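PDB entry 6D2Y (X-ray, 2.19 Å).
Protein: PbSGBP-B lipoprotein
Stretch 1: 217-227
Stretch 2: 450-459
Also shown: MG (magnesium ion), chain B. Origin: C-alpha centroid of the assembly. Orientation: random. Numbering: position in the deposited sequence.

Stretch 1 (217-227) MDNRGMLFDFD
Stretch 2 (450-459) KIDNIRVVPN

What fills the apolar centre? Ile-454 (chi1 m, chi2 t) lies buried, its CD1 3.9 Å from Phe-224 CB and 4.1 Å from Phe-226 CZ, while its CG2 sits 4.3 Å from Leu-223 CD1. Both phenylalanines are m at chi1; branched and aromatic carbons suit this water-poor place.

How do the backbones pair? Strand 222-224 runs antiparallel to 450-458, axes at 142°. Met-222 faces Arg-455 (CA-CA 4.3 Å) and Phe-224 faces Ile-454 (5.0 Å), a one-residue shift that makes a bulge at Leu-223 (phi/psi -111/-49). Ile-454 O therefore accepts from Leu-223 N (2.9 Å) and Phe-224 N (3.0 Å); Ile-454 N donates to Phe-224 O (2.8 Å), and Val-456 N to Gly-221 O (3.0 Å).

Why glycine before the strand? Gly-221 (62/27) lies in the type II turn from Asn-219 to Met-222; an ideal CB would stand 1.7 Å from Val-456 O.

What closes the polar edges? At one, Arg-220 NE forms a salt bridge with Asp-218 OD1 (2.9 Å), and water 1 links Asp-218 OD2 (2.5 Å) to Arg-455 NE (3.1 Å). At another, magnesium binds Asp-225 O (2.4 Å), Asp-227 OD2 (2.5 Å) and Asp-452 OD1 (2.4 Å) and OD2 (2.5 Å), joining both stretches through two carboxylates, of Asp-227 and Asp-452, and the backbone carbonyl of Asp-225, all oxygens suited to a cation.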

# COMPACT_ATOMS: atom_id res chain seq x y z
N MSE A 217 5.16 -12.28 7.46
CA MSE A 217 6.37 -12.04 8.26
C MSE A 217 7.45 -11.38 7.41
O MSE A 217 8.61 -11.76 7.52
CB MSE A 217 6.95 -13.34 8.85
CG MSE A 217 6.03 -14.15 9.79
SE MSE A 217 5.61 -13.50 11.59
CE MSE A 217 3.69 -13.16 11.61
N ASP A 218 7.07 -10.42 6.58
CA ASP A 218 7.98 -9.86 5.59
C ASP A 218 9.21 -9.24 6.26
O ASP A 218 9.08 -8.40 7.15
CB ASP A 218 7.26 -8.81 4.75
CG ASP A 218 7.82 -8.69 3.35
OD1 ASP A 218 8.97 -9.13 3.12
OD2 ASP A 218 7.11 -8.16 2.47
N ASN A 219 10.40 -9.66 5.81
CA ASN A 219 11.65 -9.09 6.31
C ASN A 219 12.56 -8.63 5.17
O ASN A 219 13.75 -8.41 5.39
CB ASN A 219 12.39 -10.08 7.21
CG ASN A 219 12.70 -11.39 6.52
OD1 ASN A 219 12.52 -11.53 5.31
ND2 ASN A 219 13.18 -12.36 7.29
N ARG A 220 12.02 -8.48 3.96
CA ARG A 220 12.83 -7.98 2.86
C ARG A 220 13.16 -6.51 3.07
O ARG A 220 12.32 -5.72 3.49
CB ARG A 220 12.10 -8.18 1.53
CG ARG A 220 11.54 -9.58 1.33
CD ARG A 220 10.68 -9.68 0.07
NE ARG A 220 9.40 -8.97 0.21
CZ ARG A 220 8.66 -8.57 -0.82
NH1 ARG A 220 9.08 -8.80 -2.06
NH2 ARG A 220 7.51 -7.95 -0.62
N GLY A 221 14.41 -6.14 2.76
CA GLY A 221 14.86 -4.78 2.97
C GLY A 221 14.83 -4.36 4.42
O GLY A 221 14.66 -3.18 4.72
N MSE A 222 14.96 -5.33 5.32
CA MSE A 222 14.91 -5.12 6.76
C MSE A 222 15.99 -4.14 7.29
O MSE A 222 17.18 -4.35 7.07
CB MSE A 222 15.02 -6.48 7.46
CG MSE A 222 14.67 -6.36 8.91
SE MSE A 222 12.75 -6.19 9.11
CE MSE A 222 12.82 -4.47 9.90
N LEU A 223 15.56 -3.06 7.95
CA LEU A 223 16.49 -2.08 8.51
C LEU A 223 16.53 -2.08 10.03
O LEU A 223 17.61 -2.11 10.62
CB LEU A 223 16.15 -0.66 8.01
CG LEU A 223 15.97 -0.49 6.50
CD1 LEU A 223 14.88 0.52 6.20
CD2 LEU A 223 17.28 -0.07 5.85
N PHE A 224 15.36 -2.04 10.68
CA PHE A 224 15.29 -2.08 12.15
C PHE A 224 14.16 -3.03 12.54
O PHE A 224 12.99 -2.67 12.43
CB PHE A 224 15.04 -0.70 12.74
CG PHE A 224 16.01 0.36 12.30
CD1 PHE A 224 15.78 1.09 11.15
CD2 PHE A 224 17.13 0.65 13.06
CE1 PHE A 224 16.66 2.08 10.75
CE2 PHE A 224 18.01 1.63 12.67
CZ PHE A 224 17.78 2.35 11.52
N ASP A 225 14.51 -4.23 12.99
CA ASP A 225 13.58 -5.05 13.76
C ASP A 225 13.94 -5.07 15.23
O ASP A 225 13.21 -5.67 16.03
CB ASP A 225 13.53 -6.48 13.19
CG ASP A 225 14.77 -7.30 13.53
OD1 ASP A 225 15.82 -6.71 13.84
OD2 ASP A 225 14.68 -8.54 13.47
N PHE A 226 15.05 -4.42 15.60
CA PHE A 226 15.49 -4.22 16.98
C PHE A 226 15.81 -5.53 17.69
O PHE A 226 15.89 -5.57 18.92
CB PHE A 226 14.47 -3.40 17.77
CG PHE A 226 14.14 -2.09 17.13
CD1 PHE A 226 15.01 -1.03 17.21
CD2 PHE A 226 12.95 -1.93 16.42
CE1 PHE A 226 14.71 0.18 16.61
CE2 PHE A 226 12.65 -0.72 15.82
CZ PHE A 226 13.54 0.33 15.91
N ASP A 227 16.02 -6.61 16.93
CA ASP A 227 16.30 -7.91 17.52
C ASP A 227 17.46 -8.60 16.81
O ASP A 227 18.34 -9.17 17.46
CB ASP A 227 15.05 -8.80 17.47
CG ASP A 227 13.89 -8.21 18.24
OD1 ASP A 227 14.07 -7.90 19.44
OD2 ASP A 227 12.79 -8.06 17.66
N LYS A 450 4.40 2.78 19.23
CA LYS A 450 5.37 1.70 19.22
C LYS A 450 5.60 1.25 17.79
O LYS A 450 4.64 1.01 17.05
CB LYS A 450 4.90 0.54 20.10
CG LYS A 450 4.63 0.98 21.53
CD LYS A 450 4.23 -0.18 22.43
CE LYS A 450 4.02 0.30 23.86
NZ LYS A 450 3.50 -0.78 24.74
N ILE A 451 6.86 1.17 17.39
CA ILE A 451 7.23 0.87 16.02
C ILE A 451 8.16 -0.33 16.02
O ILE A 451 9.04 -0.45 16.88
CB ILE A 451 7.90 2.10 15.35
CG1 ILE A 451 6.87 3.21 15.16
CG2 ILE A 451 8.53 1.73 14.02
CD1 ILE A 451 7.47 4.55 14.78
N ASP A 452 7.96 -1.22 15.06
CA ASP A 452 8.89 -2.32 14.84
C ASP A 452 8.87 -2.68 13.36
O ASP A 452 7.94 -2.34 12.63
CB ASP A 452 8.55 -3.52 15.74
CG ASP A 452 9.54 -4.65 15.61
OD1 ASP A 452 9.12 -5.83 15.62
OD2 ASP A 452 10.75 -4.37 15.48
N ASN A 453 9.95 -3.32 12.91
CA ASN A 453 10.05 -3.84 11.55
C ASN A 453 10.06 -2.72 10.50
O ASN A 453 9.35 -2.76 9.50
CB ASN A 453 8.95 -4.86 11.25
CG ASN A 453 8.96 -6.03 12.23
OD1 ASN A 453 10.03 -6.49 12.65
ND2 ASN A 453 7.78 -6.53 12.58
N ILE A 454 10.92 -1.72 10.73
CA ILE A 454 11.17 -0.69 9.73
C ILE A 454 11.96 -1.31 8.59
O ILE A 454 13.08 -1.79 8.78
CB ILE A 454 11.92 0.49 10.35
CG1 ILE A 454 11.21 1.00 11.61
CG2 ILE A 454 12.08 1.61 9.33
CD1 ILE A 454 12.07 1.89 12.47
N ARG A 455 11.38 -1.29 7.38
CA ARG A 455 11.99 -1.94 6.23
C ARG A 455 11.66 -1.15 4.97
O ARG A 455 10.77 -0.31 4.96
CB ARG A 455 11.50 -3.39 6.08
CG ARG A 455 9.99 -3.52 5.94
CD ARG A 455 9.53 -4.97 6.02
NE ARG A 455 8.08 -5.11 5.86
CZ ARG A 455 7.21 -5.10 6.87
NH1 ARG A 455 7.63 -4.95 8.11
NH2 ARG A 455 5.92 -5.24 6.63
N VAL A 456 12.41 -1.43 3.90
CA VAL A 456 12.13 -0.88 2.58
C VAL A 456 11.89 -2.03 1.61
O VAL A 456 12.69 -2.97 1.55
CB VAL A 456 13.26 0.05 2.09
CG1 VAL A 456 14.60 -0.67 2.02
CG2 VAL A 456 12.90 0.64 0.72
N VAL A 457 10.79 -1.95 0.87
CA VAL A 457 10.27 -3.10 0.13
C VAL A 457 9.80 -2.64 -1.24
O VAL A 457 9.36 -1.49 -1.41
CB VAL A 457 9.10 -3.78 0.89
CG1 VAL A 457 7.86 -2.90 0.87
CG2 VAL A 457 8.80 -5.18 0.38
N PRO A 458 9.93 -3.50 -2.25
CA PRO A 458 9.42 -3.14 -3.58
C PRO A 458 7.93 -2.86 -3.55
O PRO A 458 7.16 -3.49 -2.82
CB PRO A 458 9.74 -4.37 -4.43
CG PRO A 458 10.89 -5.01 -3.74
CD PRO A 458 10.70 -4.76 -2.28
N ASN A 459 7.51 -1.89 -4.38
CA ASN A 459 6.10 -1.56 -4.47
C ASN A 459 5.29 -2.71 -5.04
O ASN A 459 4.10 -2.84 -4.76
CB ASN A 459 5.91 -0.30 -5.32
CG ASN A 459 6.30 0.96 -4.58
OD1 ASN A 459 6.74 0.90 -3.43
ND2 ASN A 459 6.15 2.10 -5.24
MG MG B . 11.09 -6.53 16.80
O HOH W 1 6.46 -5.88 3.29
O HOH W 2 10.87 -7.58 15.10